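Side-chain contacts in Phosphoglucomutase/phosphomannomutase family protein (Burkholderia thailandensis, PDB 3UW2), which probably catalyses the intramolecular transfer of a phosphoryl group on phosphohexoses, as other metal-dependent members of the phosphohexose mutase family do: residues A[106-111]-A[122-127]; A[41-46]-A[79-84]; A[99-104]-A[126-131]; A[139-144]-A[151-156]; A[186-191]-A[364-369]. All coordinates share one frame; numbering follows the deposited sequence.

Contact 1 (A[106-111]-A[122-127]); sequences FAASVP and DSCIVV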
# COMPACT_ATOMS: atom_id res chain seq x y z
N PHE A 106 12.38 -3.72 4.43
CA PHE A 106 13.59 -4.23 3.81
C PHE A 106 14.58 -4.62 4.94
O PHE A 106 15.27 -5.67 4.84
CB PHE A 106 14.19 -3.17 2.89
CG PHE A 106 15.61 -3.50 2.38
CD1 PHE A 106 15.79 -4.37 1.32
CD2 PHE A 106 16.73 -2.94 2.97
CE1 PHE A 106 17.06 -4.65 0.82
CE2 PHE A 106 18.05 -3.27 2.50
CZ PHE A 106 18.20 -4.10 1.43
N ALA A 107 14.67 -3.78 5.99
CA ALA A 107 15.55 -4.12 7.14
C ALA A 107 15.11 -5.47 7.81
O ALA A 107 15.91 -6.17 8.32
CB ALA A 107 15.57 -2.98 8.19
N ALA A 108 13.82 -5.79 7.75
CA ALA A 108 13.30 -7.01 8.35
C ALA A 108 13.41 -8.18 7.32
O ALA A 108 13.03 -9.32 7.61
CB ALA A 108 11.84 -6.77 8.81
N SER A 109 14.08 -7.93 6.19
CA SER A 109 14.18 -8.95 5.12
C SER A 109 15.59 -9.44 4.86
O SER A 109 15.75 -10.46 4.16
CB SER A 109 13.62 -8.41 3.80
OG SER A 109 12.22 -8.11 4.00
N VAL A 110 16.57 -8.67 5.30
CA VAL A 110 17.97 -8.99 4.92
C VAL A 110 18.91 -8.98 6.11
O VAL A 110 18.63 -8.36 7.14
CB VAL A 110 18.56 -8.02 3.85
CG1 VAL A 110 17.65 -7.95 2.59
CG2 VAL A 110 18.84 -6.63 4.46
N PRO A 111 20.06 -9.66 5.97
CA PRO A 111 21.07 -9.66 7.05
C PRO A 111 21.53 -8.22 7.30
O PRO A 111 21.62 -7.44 6.35
CB PRO A 111 22.22 -10.49 6.48
CG PRO A 111 21.59 -11.32 5.39
CD PRO A 111 20.37 -10.59 4.87
N ASP A 122 13.55 -10.49 11.82
CA ASP A 122 12.47 -10.61 10.87
C ASP A 122 11.15 -10.06 11.37
O ASP A 122 10.10 -10.28 10.74
CB ASP A 122 12.35 -12.05 10.34
CG ASP A 122 11.91 -13.05 11.41
OD1 ASP A 122 11.91 -12.72 12.59
OD2 ASP A 122 11.56 -14.18 11.03
N SER A 123 11.17 -9.26 12.44
CA SER A 123 9.92 -8.52 12.79
C SER A 123 10.21 -7.00 12.73
O SER A 123 11.34 -6.61 12.94
CB SER A 123 9.46 -8.91 14.20
OG SER A 123 9.25 -10.32 14.24
N CYS A 124 9.22 -6.15 12.44
CA CYS A 124 9.48 -4.70 12.48
C CYS A 124 8.24 -3.98 12.79
O CYS A 124 7.14 -4.50 12.51
CB CYS A 124 10.02 -4.13 11.17
SG CYS A 124 8.91 -4.33 9.75
N ILE A 125 8.40 -2.76 13.30
CA ILE A 125 7.24 -1.91 13.48
C ILE A 125 7.64 -0.55 12.91
O ILE A 125 8.69 -0.03 13.24
CB ILE A 125 6.88 -1.75 14.96
CG1 ILE A 125 6.53 -3.11 15.56
CG2 ILE A 125 5.71 -0.79 15.11
CD1 ILE A 125 6.46 -3.06 17.10
N VAL A 126 6.82 0.01 12.04
CA VAL A 126 7.10 1.31 11.50
C VAL A 126 6.11 2.26 12.14
O VAL A 126 4.88 2.01 12.11
CB VAL A 126 7.06 1.33 9.94
CG1 VAL A 126 7.47 2.74 9.44
CG2 VAL A 126 8.05 0.28 9.34
N VAL A 127 6.61 3.34 12.77
CA VAL A 127 5.62 4.32 13.33
C VAL A 127 5.27 5.32 12.22
O VAL A 127 6.13 6.15 11.83
CB VAL A 127 6.32 5.07 14.50
CG1 VAL A 127 5.35 6.04 15.19
CG2 VAL A 127 6.88 4.03 15.53
O HOH W 1 10.46 -9.84 7.78
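A chi1 of 60° sets SG of Cys-124 between its own backbone N and carbonyl carbon, and the thiol then lies beside the methyl of Ala-108: SG of Cys-124 is 3.9 Å from CB of Ala-108. CB of Cys-124 is almost as close to that methyl, at 4.0 Å, so CB of Ala-108 bears on the whole side chain and not on the sulfur alone. At Asp-122 a similar torsion, 67°, turns the carboxylate away from Ala-108, and it is mainly the backbone of this residue that takes part. CA of Asp-122 faces O of Ala-108 at 3.6 Å, with an angle of 160° at the hydrogen, a well-directed CA-H...O contact. A water completes this side. It donates to O of Ala-108 at 2.6 Å and to O of Asp-122 at 3.0 Å, which ties the two main chains together where no direct hydrogen bond does so. The Ala-108 carbonyl also accepts from NH1 of Arg-120, a residue of the connection between the segments. Ala-108 is the first residue to leave helical geometry after helix 101-107, and its carbonyl takes these partners from outside the helix. Cys-124 is held by backbone pairing with Val-142 in the neighbouring strand, and Asp-122 by pairing with Gly-145. The chemistry therefore divides in two: a small apolar patch of methyl and thiol, next to one carbonyl oxygen that is met by a water, an arginine and a CA-H group, which would probably offset its partial negative charge.

Contact 2 (A[41-46]-A[79-84]); sequences LDADVA and VGALAD. With EDO (1,2-ethanediol), chain D.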
# COMPACT_ATOMS: atom_id res chain seq x y z
N LEU A 41 -3.54 8.72 21.21
CA LEU A 41 -2.18 8.21 21.06
C LEU A 41 -1.21 9.12 21.81
O LEU A 41 -1.32 10.33 21.71
CB LEU A 41 -1.87 8.21 19.56
CG LEU A 41 -0.76 7.39 18.98
CD1 LEU A 41 -1.17 5.98 19.34
CD2 LEU A 41 -0.71 7.58 17.45
N ASP A 42 -0.26 8.53 22.55
CA ASP A 42 0.76 9.33 23.26
C ASP A 42 1.92 8.38 23.55
O ASP A 42 1.88 7.20 23.10
CB ASP A 42 0.19 10.06 24.53
CG ASP A 42 -0.36 9.11 25.57
OD1 ASP A 42 -0.05 7.87 25.56
OD2 ASP A 42 -1.16 9.58 26.41
N ALA A 43 2.94 8.84 24.26
CA ALA A 43 4.09 7.96 24.60
C ALA A 43 3.65 6.71 25.40
O ALA A 43 4.21 5.66 25.17
CB ALA A 43 5.15 8.70 25.40
N ASP A 44 2.71 6.86 26.35
CA ASP A 44 2.29 5.71 27.19
C ASP A 44 1.68 4.65 26.32
O ASP A 44 1.96 3.45 26.53
CB ASP A 44 1.27 6.09 28.30
CG ASP A 44 1.87 7.01 29.37
OD1 ASP A 44 3.06 6.84 29.70
OD2 ASP A 44 1.18 7.92 29.87
N VAL A 45 0.83 5.09 25.38
CA VAL A 45 0.23 4.20 24.42
C VAL A 45 1.28 3.46 23.55
O VAL A 45 1.25 2.23 23.42
CB VAL A 45 -0.89 4.95 23.64
CG1 VAL A 45 -1.43 4.08 22.51
CG2 VAL A 45 -2.07 5.37 24.61
N ALA A 46 2.26 4.19 23.02
CA ALA A 46 3.33 3.56 22.21
C ALA A 46 4.07 2.52 23.02
O ALA A 46 4.29 1.43 22.52
CB ALA A 46 4.29 4.61 21.64
N VAL A 79 8.42 6.60 18.59
CA VAL A 79 9.32 5.47 18.29
C VAL A 79 10.23 5.23 19.49
O VAL A 79 10.56 4.09 19.80
CB VAL A 79 10.19 5.63 16.98
CG1 VAL A 79 11.41 6.53 17.15
CG2 VAL A 79 10.73 4.29 16.50
N GLY A 80 10.65 6.27 20.18
CA GLY A 80 11.42 6.03 21.45
C GLY A 80 10.58 5.28 22.52
O GLY A 80 11.10 4.39 23.17
N ALA A 81 9.29 5.62 22.71
CA ALA A 81 8.46 4.98 23.71
C ALA A 81 8.22 3.53 23.31
O ALA A 81 8.16 2.59 24.13
CB ALA A 81 7.10 5.73 23.86
N LEU A 82 8.10 3.33 22.01
CA LEU A 82 7.80 2.00 21.46
C LEU A 82 8.99 1.13 21.75
O LEU A 82 8.82 0.01 22.24
CB LEU A 82 7.55 2.09 19.93
CG LEU A 82 7.38 0.74 19.20
CD1 LEU A 82 6.03 0.15 19.56
CD2 LEU A 82 7.51 0.91 17.68
N ALA A 83 10.19 1.66 21.48
CA ALA A 83 11.43 0.92 21.71
C ALA A 83 11.61 0.56 23.19
O ALA A 83 12.06 -0.57 23.51
CB ALA A 83 12.68 1.69 21.17
N ASP A 84 11.29 1.50 24.09
CA ASP A 84 11.33 1.24 25.55
C ASP A 84 10.44 0.02 25.92
O ASP A 84 10.83 -0.81 26.74
CB ASP A 84 10.86 2.45 26.39
CG ASP A 84 11.79 3.66 26.28
OD1 ASP A 84 13.02 3.56 26.01
OD2 ASP A 84 11.27 4.75 26.48
C1 EDO D . 15.82 3.67 23.51
O1 EDO D . 15.05 2.53 24.04
C2 EDO D . 15.06 4.44 22.39
O2 EDO D . 14.08 5.24 23.09
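Ala-81 is the centre of the first shell. Its CB lies 3.2 Å from O of Ala-43, a tight approach of a methyl to a main-chain carbonyl. The same CB of Ala-81 meets two more methyls, CB of Ala-46 at 3.8 Å and CB of Ala-43 at 3.9 Å, and so sits against one turn of the facing helix. One residue on, Leu-82 joins in chiefly through CD1. Its CG is anti to the backbone N (chi1 173°), which carries CD1 of Leu-82 to 3.7 Å from O of Ala-46. The small side chains allow the backbones to come close, with CA of Ala-46 only 4.8 Å from CA of Leu-82. No hydrogen bond crosses between 41-46 and 79-84, so the contact between these two segments is one of packing.

Further out, polar groups position the helices. Asp-42 is the N-cap of helix 43-59: its OD1 accepts from N of Val-45 at 2.9 Å, nearly straight at 170°, and so settles the turn that presents Ala-43 and Ala-46. Arg-47 adds a salt bridge to OD2 of Asp-84, linking the two helices beside the alanines. An ethanediol, probably from the crystallisation liquor, binds on the outer side of helix 75-88 by donating to O of Gly-80 and to OD1 of Asp-84. Beneath, Leu-82 packs on Ile-125 and Val-127 while Ala-46 packs on Phe-139. Two helices meeting through alanines at close range, both resting on one sheet, form a helical layer of the alpha/beta/alpha sandwich of domain I.

Contact 3 (A[99-104]-A[126-131]); sequences VPTPVG and VVTGSH. With PO4 (phosphate ion), chain B.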
# COMPACT_ATOMS: atom_id res chain seq x y z
N VAL A 99 12.81 6.54 7.93
CA VAL A 99 12.94 5.99 6.57
C VAL A 99 11.53 5.66 6.07
O VAL A 99 10.59 5.51 6.89
CB VAL A 99 13.79 4.72 6.50
CG1 VAL A 99 15.28 4.99 6.79
CG2 VAL A 99 13.25 3.65 7.47
N PRO A 100 11.34 5.59 4.72
CA PRO A 100 10.04 5.11 4.20
C PRO A 100 9.71 3.73 4.77
O PRO A 100 10.64 2.96 5.16
CB PRO A 100 10.32 4.96 2.67
CG PRO A 100 11.32 6.08 2.41
CD PRO A 100 12.27 5.91 3.62
N THR A 101 8.44 3.47 4.97
CA THR A 101 7.92 2.18 5.45
C THR A 101 8.53 0.92 4.77
O THR A 101 9.04 0.05 5.49
CB THR A 101 6.37 2.18 5.30
OG1 THR A 101 5.86 3.02 6.34
CG2 THR A 101 5.75 0.82 5.52
N PRO A 102 8.63 0.87 3.42
CA PRO A 102 9.17 -0.34 2.84
C PRO A 102 10.65 -0.46 3.17
O PRO A 102 11.19 -1.54 3.03
CB PRO A 102 9.00 -0.16 1.31
CG PRO A 102 8.83 1.28 1.15
CD PRO A 102 8.26 1.86 2.39
N VAL A 103 11.31 0.63 3.59
CA VAL A 103 12.74 0.47 4.02
C VAL A 103 12.83 -0.29 5.38
O VAL A 103 13.74 -1.08 5.62
CB VAL A 103 13.49 1.86 4.07
CG1 VAL A 103 14.95 1.69 4.57
CG2 VAL A 103 13.49 2.43 2.65
N GLY A 104 11.89 -0.03 6.29
CA GLY A 104 11.75 -0.83 7.52
C GLY A 104 11.45 -2.31 7.14
O GLY A 104 12.10 -3.25 7.69
N VAL A 126 6.82 0.01 12.04
CA VAL A 126 7.10 1.31 11.50
C VAL A 126 6.11 2.26 12.14
O VAL A 126 4.88 2.01 12.11
CB VAL A 126 7.06 1.33 9.94
CG1 VAL A 126 7.47 2.74 9.44
CG2 VAL A 126 8.05 0.28 9.34
N VAL A 127 6.61 3.34 12.77
CA VAL A 127 5.62 4.32 13.33
C VAL A 127 5.27 5.32 12.22
O VAL A 127 6.13 6.15 11.83
CB VAL A 127 6.32 5.07 14.50
CG1 VAL A 127 5.35 6.04 15.19
CG2 VAL A 127 6.88 4.03 15.53
N THR A 128 4.02 5.32 11.70
CA THR A 128 3.74 6.14 10.60
C THR A 128 2.21 6.34 10.59
O THR A 128 1.44 5.46 11.03
CB THR A 128 4.19 5.53 9.24
OG1 THR A 128 3.67 6.37 8.18
CG2 THR A 128 3.58 4.17 9.07
N GLY A 129 1.84 7.53 10.18
CA GLY A 129 0.45 7.93 9.93
C GLY A 129 0.13 7.96 8.45
O GLY A 129 -0.99 8.38 8.05
N SER A 130 1.08 7.52 7.63
CA SER A 130 0.84 7.25 6.21
C SER A 130 0.35 8.52 5.44
O SER A 130 1.08 9.52 5.42
CB SER A 130 -0.07 5.97 6.11
OG SER A 130 -0.73 5.83 4.87
N HIS A 131 -0.87 8.53 4.90
CA HIS A 131 -1.37 9.64 4.08
C HIS A 131 -2.16 10.65 4.92
O HIS A 131 -2.65 11.66 4.39
CB HIS A 131 -2.24 9.11 2.92
CG HIS A 131 -3.58 8.56 3.35
ND1 HIS A 131 -3.72 7.30 3.85
CD2 HIS A 131 -4.84 9.15 3.41
CE1 HIS A 131 -5.02 7.10 4.22
NE2 HIS A 131 -5.71 8.22 3.94
P PO4 B . -1.42 4.45 4.38
O2 PO4 B . -0.67 3.93 3.16
O3 PO4 B . -2.78 4.97 3.97
O4 PO4 B . -1.39 3.54 5.56
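Thr-101, following the N-cap Pro-100, starts helix 101-107 and is the first residue of 99-104 to touch the other segment. A chi1 of -74° places OG1 of Thr-101 beside its own backbone N and against two methyls: CG1 of Val-126 at 3.5 Å and CG2 of Thr-128 at 3.7 Å from that oxygen. The Thr-101 side chain lies aslant that of Val-126 and crosses that of Thr-128 at about a right angle. OG1 of Thr-101 is also hydrogen-bonded to OD2 of Asp-266, a zinc ligand, and is thereby a second-shell group of the metal site. At the end of the segment Gly-104, with no side chain, brings its CA to 4.3 Å from CG2 of Val-126.

Beyond Val-127 the partner segment leaves the strand and becomes the loop that carries the phosphorylated Ser-130, probably the active-site loop as in relatives. Thr-128 OG1 accepts from N of Ser-130 at 2.9 Å and 154°, an ST turn, and is also bonded to Asp-70. OG of Ser-130 is joined to a phosphate phosphorus at 1.6 Å, a covalent distance, consistent with the phosphoserine that the active enzyme carries in this family. ND1 of His-131 donates to O3 of the phosphate, the ring edge turned to it, and Lys-140 also bonds to the group.

Val-126 pairs with Lys-140 of strand 136-143, and Val-127, on the reverse side of the strand, packs against helix 75-88. Helix 101-107 thus lies on one face of the domain I sheet and helix 75-88 on the other.

Contact 4 (A[139-144]-A[151-156]); sequences FKMVLR and DQIQGL. With EDO (1,2-ethanediol), chain F; PO4 (phosphate ion), chain B.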
# COMPACT_ATOMS: atom_id res chain seq x y z
N PHE A 139 0.95 2.54 13.67
CA PHE A 139 2.02 1.53 13.65
C PHE A 139 1.68 0.46 12.62
O PHE A 139 0.55 -0.08 12.61
CB PHE A 139 2.16 0.88 15.04
CG PHE A 139 2.33 1.89 16.18
CD1 PHE A 139 3.58 2.19 16.66
CD2 PHE A 139 1.19 2.52 16.77
CE1 PHE A 139 3.74 3.12 17.70
CE2 PHE A 139 1.33 3.44 17.80
CZ PHE A 139 2.63 3.75 18.27
N LYS A 140 2.64 0.17 11.76
CA LYS A 140 2.52 -0.88 10.76
C LYS A 140 3.44 -1.99 11.25
O LYS A 140 4.58 -1.69 11.57
CB LYS A 140 2.93 -0.31 9.37
CG LYS A 140 1.82 0.62 8.78
CD LYS A 140 2.06 1.01 7.29
CE LYS A 140 0.86 1.77 6.75
NZ LYS A 140 1.17 2.57 5.53
N MET A 141 2.94 -3.24 11.38
CA MET A 141 3.64 -4.28 12.15
C MET A 141 3.91 -5.54 11.35
O MET A 141 2.99 -6.11 10.74
CB MET A 141 2.81 -4.63 13.35
CG MET A 141 2.75 -3.46 14.37
SD MET A 141 1.43 -3.69 15.58
CE MET A 141 -0.04 -3.49 14.57
N VAL A 142 5.16 -5.97 11.33
CA VAL A 142 5.49 -7.26 10.70
C VAL A 142 6.02 -8.19 11.77
O VAL A 142 7.05 -7.91 12.40
CB VAL A 142 6.44 -7.09 9.51
CG1 VAL A 142 6.88 -8.49 9.00
CG2 VAL A 142 5.71 -6.31 8.39
N LEU A 143 5.33 -9.31 11.97
CA LEU A 143 5.74 -10.25 13.04
C LEU A 143 6.28 -11.57 12.41
O LEU A 143 5.54 -12.33 11.82
CB LEU A 143 4.61 -10.50 14.02
CG LEU A 143 4.77 -11.77 14.91
CD1 LEU A 143 5.92 -11.65 15.89
CD2 LEU A 143 3.47 -12.22 15.60
N ARG A 144 7.59 -11.78 12.49
CA ARG A 144 8.24 -12.95 11.86
C ARG A 144 7.85 -13.09 10.36
O ARG A 144 7.54 -14.18 9.89
CB ARG A 144 8.06 -14.30 12.68
CG ARG A 144 8.58 -14.15 14.13
CD ARG A 144 8.50 -15.42 15.00
NE ARG A 144 9.07 -16.52 14.28
CZ ARG A 144 8.40 -17.59 13.81
NH1 ARG A 144 7.11 -17.77 14.03
NH2 ARG A 144 9.07 -18.41 13.05
N ASP A 151 -7.53 -10.52 14.16
CA ASP A 151 -7.41 -11.06 15.53
C ASP A 151 -6.01 -10.93 16.15
O ASP A 151 -5.88 -10.76 17.38
CB ASP A 151 -7.90 -12.53 15.59
CG ASP A 151 -9.42 -12.66 15.36
OD1 ASP A 151 -10.11 -11.61 15.34
OD2 ASP A 151 -9.95 -13.80 15.21
N GLN A 152 -4.96 -10.98 15.34
CA GLN A 152 -3.60 -10.86 15.90
C GLN A 152 -3.35 -9.42 16.40
O GLN A 152 -2.58 -9.20 17.35
CB GLN A 152 -2.55 -11.19 14.84
CG GLN A 152 -2.71 -12.52 14.10
CD GLN A 152 -1.97 -12.52 12.74
OE1 GLN A 152 -2.41 -11.88 11.74
NE2 GLN A 152 -0.81 -13.22 12.71
N ILE A 153 -3.98 -8.44 15.76
CA ILE A 153 -3.87 -7.06 16.21
C ILE A 153 -4.79 -6.85 17.42
O ILE A 153 -4.36 -6.26 18.40
CB ILE A 153 -4.17 -6.04 15.10
CG1 ILE A 153 -2.96 -6.00 14.12
CG2 ILE A 153 -4.42 -4.67 15.73
CD1 ILE A 153 -3.14 -4.98 12.98
N GLN A 154 -6.04 -7.34 17.37
CA GLN A 154 -6.88 -7.32 18.59
C GLN A 154 -6.23 -8.01 19.80
O GLN A 154 -6.39 -7.58 20.96
CB GLN A 154 -8.27 -7.92 18.34
CG GLN A 154 -9.13 -7.12 17.37
CD GLN A 154 -9.26 -5.65 17.76
OE1 GLN A 154 -9.69 -5.34 18.86
NE2 GLN A 154 -8.98 -4.76 16.84
N GLY A 155 -5.45 -9.04 19.55
CA GLY A 155 -4.67 -9.69 20.60
C GLY A 155 -3.60 -8.82 21.28
O GLY A 155 -3.26 -9.09 22.45
N LEU A 156 -3.07 -7.79 20.59
CA LEU A 156 -2.17 -6.84 21.26
C LEU A 156 -2.96 -5.96 22.25
O LEU A 156 -2.56 -5.75 23.36
CB LEU A 156 -1.39 -5.96 20.26
CG LEU A 156 -0.65 -6.73 19.17
CD1 LEU A 156 -0.14 -5.79 18.07
CD2 LEU A 156 0.50 -7.53 19.79
C1 EDO F . -6.50 -13.65 11.64
O1 EDO F . -5.23 -13.34 12.24
C2 EDO F . -7.29 -12.36 11.60
O2 EDO F . -8.50 -12.41 12.38
P PO4 B . -1.42 4.45 4.38
O2 PO4 B . -0.67 3.93 3.16
O3 PO4 B . -2.78 4.97 3.97
O4 PO4 B . -1.39 3.54 5.56
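A sheet strand covered by the helix that follows it is the element here: strand 136-143 passes through short strand 146-147 to helix 151-161 in domain I, and Met-141 meets Ile-153 and Leu-156 across the interface. The methionine does this with its thioether end. A bend at chi3 (-68°) swings CE of Met-141 to 3.8 Å from CD1 of Ile-153, whose chain crosses it obliquely, while CG1 of Ile-153 stands 3.9 Å from the same methyl. SD of Met-141 and CD1 of Leu-156 come tip to tip at 3.6 Å. The backbones remain well apart, 9.0 Å between CA of Met-141 and CA of Ile-153, so long side chains span the gap and no hydrogen bond crosses it.

The CB of the preceding residue, Lys-140, points away from the helix. Its chain runs out extended, and NZ of Lys-140 bonds to O4 of the phosphate on Ser-130 at 2.7 Å, with salt bridges to the zinc ligands Asp-266 and Asp-268.

Around the interface, Met-141 also touches Phe-53 of helix 43-59 and Ile-125 of strand 124-127, while Lys-140 leans on Thr-101 and Tyr-105 of helix 101-107.

Contact 5 (A[186-191]-A[364-369]); sequences VGDIKL and GLYTGA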
# COMPACT_ATOMS: atom_id res chain seq x y z
N VAL A 186 19.97 -0.45 -7.10
CA VAL A 186 20.88 0.03 -8.16
C VAL A 186 21.69 -1.09 -8.82
O VAL A 186 21.83 -1.10 -10.04
CB VAL A 186 21.77 1.19 -7.60
CG1 VAL A 186 23.00 1.48 -8.47
CG2 VAL A 186 20.91 2.44 -7.45
N GLY A 187 22.19 -2.05 -8.03
CA GLY A 187 22.93 -3.19 -8.54
C GLY A 187 22.06 -4.15 -9.36
O GLY A 187 22.60 -4.96 -10.09
N ASP A 188 20.72 -4.08 -9.27
CA ASP A 188 19.85 -4.98 -10.09
C ASP A 188 19.10 -4.24 -11.20
O ASP A 188 18.54 -4.87 -12.08
CB ASP A 188 18.84 -5.83 -9.25
CG ASP A 188 18.14 -6.94 -10.11
OD1 ASP A 188 18.82 -7.79 -10.75
OD2 ASP A 188 16.88 -6.97 -10.15
N ILE A 189 19.04 -2.92 -11.15
CA ILE A 189 18.32 -2.17 -12.15
C ILE A 189 19.24 -1.16 -12.84
O ILE A 189 19.85 -0.29 -12.21
CB ILE A 189 17.07 -1.45 -11.56
CG1 ILE A 189 16.02 -2.46 -11.03
CG2 ILE A 189 16.50 -0.54 -12.65
CD1 ILE A 189 14.84 -1.79 -10.28
N LYS A 190 19.37 -1.29 -14.15
CA LYS A 190 20.27 -0.45 -14.92
C LYS A 190 19.41 0.17 -16.03
O LYS A 190 19.06 -0.53 -16.99
CB LYS A 190 21.39 -1.34 -15.49
CG LYS A 190 22.65 -1.49 -14.62
CD LYS A 190 22.46 -2.25 -13.31
CE LYS A 190 23.78 -2.64 -12.68
NZ LYS A 190 24.34 -1.53 -11.84
N LEU A 191 19.05 1.45 -15.92
CA LEU A 191 18.18 2.07 -16.95
C LEU A 191 18.81 2.16 -18.35
O LEU A 191 19.96 2.56 -18.48
CB LEU A 191 17.72 3.45 -16.52
CG LEU A 191 17.06 3.45 -15.13
CD1 LEU A 191 16.58 4.84 -14.87
CD2 LEU A 191 15.88 2.50 -15.07
N GLY A 364 6.68 1.65 -2.77
CA GLY A 364 6.52 2.69 -3.77
C GLY A 364 7.80 3.11 -4.49
O GLY A 364 7.76 3.46 -5.69
N LEU A 365 8.93 3.10 -3.77
CA LEU A 365 10.20 3.56 -4.34
C LEU A 365 10.76 2.46 -5.28
O LEU A 365 11.30 2.78 -6.34
CB LEU A 365 11.25 3.80 -3.24
CG LEU A 365 11.17 5.16 -2.48
CD1 LEU A 365 9.94 5.28 -1.59
CD2 LEU A 365 12.44 5.27 -1.61
N TYR A 366 10.71 1.20 -4.84
CA TYR A 366 11.03 0.09 -5.71
C TYR A 366 10.10 0.00 -6.90
O TYR A 366 10.56 -0.24 -8.00
CB TYR A 366 11.01 -1.24 -4.92
CG TYR A 366 11.60 -2.36 -5.73
CD1 TYR A 366 12.98 -2.37 -6.06
CD2 TYR A 366 10.80 -3.42 -6.20
CE1 TYR A 366 13.54 -3.41 -6.88
CE2 TYR A 366 11.34 -4.45 -6.98
CZ TYR A 366 12.72 -4.45 -7.27
OH TYR A 366 13.22 -5.48 -8.03
N THR A 367 8.79 0.19 -6.71
CA THR A 367 7.87 0.14 -7.88
C THR A 367 8.30 1.25 -8.86
O THR A 367 8.32 1.03 -10.08
CB THR A 367 6.41 0.37 -7.39
OG1 THR A 367 6.07 -0.70 -6.51
CG2 THR A 367 5.38 0.48 -8.56
N GLY A 368 8.62 2.45 -8.35
CA GLY A 368 9.08 3.53 -9.21
C GLY A 368 10.29 3.09 -10.05
O GLY A 368 10.35 3.35 -11.23
N ALA A 369 11.25 2.43 -9.41
CA ALA A 369 12.43 1.99 -10.10
C ALA A 369 12.07 0.94 -11.16
O ALA A 369 12.61 0.97 -12.28
CB ALA A 369 13.43 1.44 -9.08
O HOH W 2 15.64 -6.20 -7.86
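OH of Tyr-366 is gripped twice: it donates to a water at 2.5 Å, a short bond, and is hydrogen-bonded to NH1 of Arg-370. That water in turn donates to OD2 of Asp-188 at 2.7 Å, bridging a pair that does not bond directly, since OD2 of Asp-188 is 4.5 Å from OH of Tyr-366. Asp-188 has a stronger partner in Arg-357, to whose NE it forms a salt bridge.

Under this polar bridge lies the apolar part. Ile-189 keeps CG1 beside its backbone N (chi1 -64°) and then runs out straight at chi2 (173°), which brings CD1 to 3.7 Å from CB of Ala-369. The same CD1 of Ile-189 is 4.0 Å from CE1 of Tyr-366, approaching the ring obliquely. The ring is also stacked with Trp-358 and set edge-to-face with Phe-354, which restricts its rotation.

The loop after helix 178-186, in domain II, thereby rests on helix 364-375 of domain III. Apolar packing and a water bridge act together: the aspartate, balanced by Arg-357, would draw on the water and so favour the tyrosine's donor role, while Arg-370 supplies the hydroxyl with a donor.

In the fold
Contacts 1 to 4 all lie in domain I and share its mixed sheet. Contact 2 comes first along the chain, on the face covered by helices 43-59 and 75-88. Contacts 3 and 1 follow, joining helix 101-107 on the opposite face to the same strand, 124-127, with centres 11 Å apart. Contact 4 comes next, on strand 136-143. This strand and 124-127 are neighbours in the sheet and bring Lys-140 and Ser-130 to the same phosphate. Contact 3 is also near the metal, the side chain of Thr-101 being about 6 Å from the zinc. Contact 5, last, joins domains II and III, its centre 34 Å from that of contact 2; it touches contact 3 through Pro-100 and Leu-365, linking domain I to domain III.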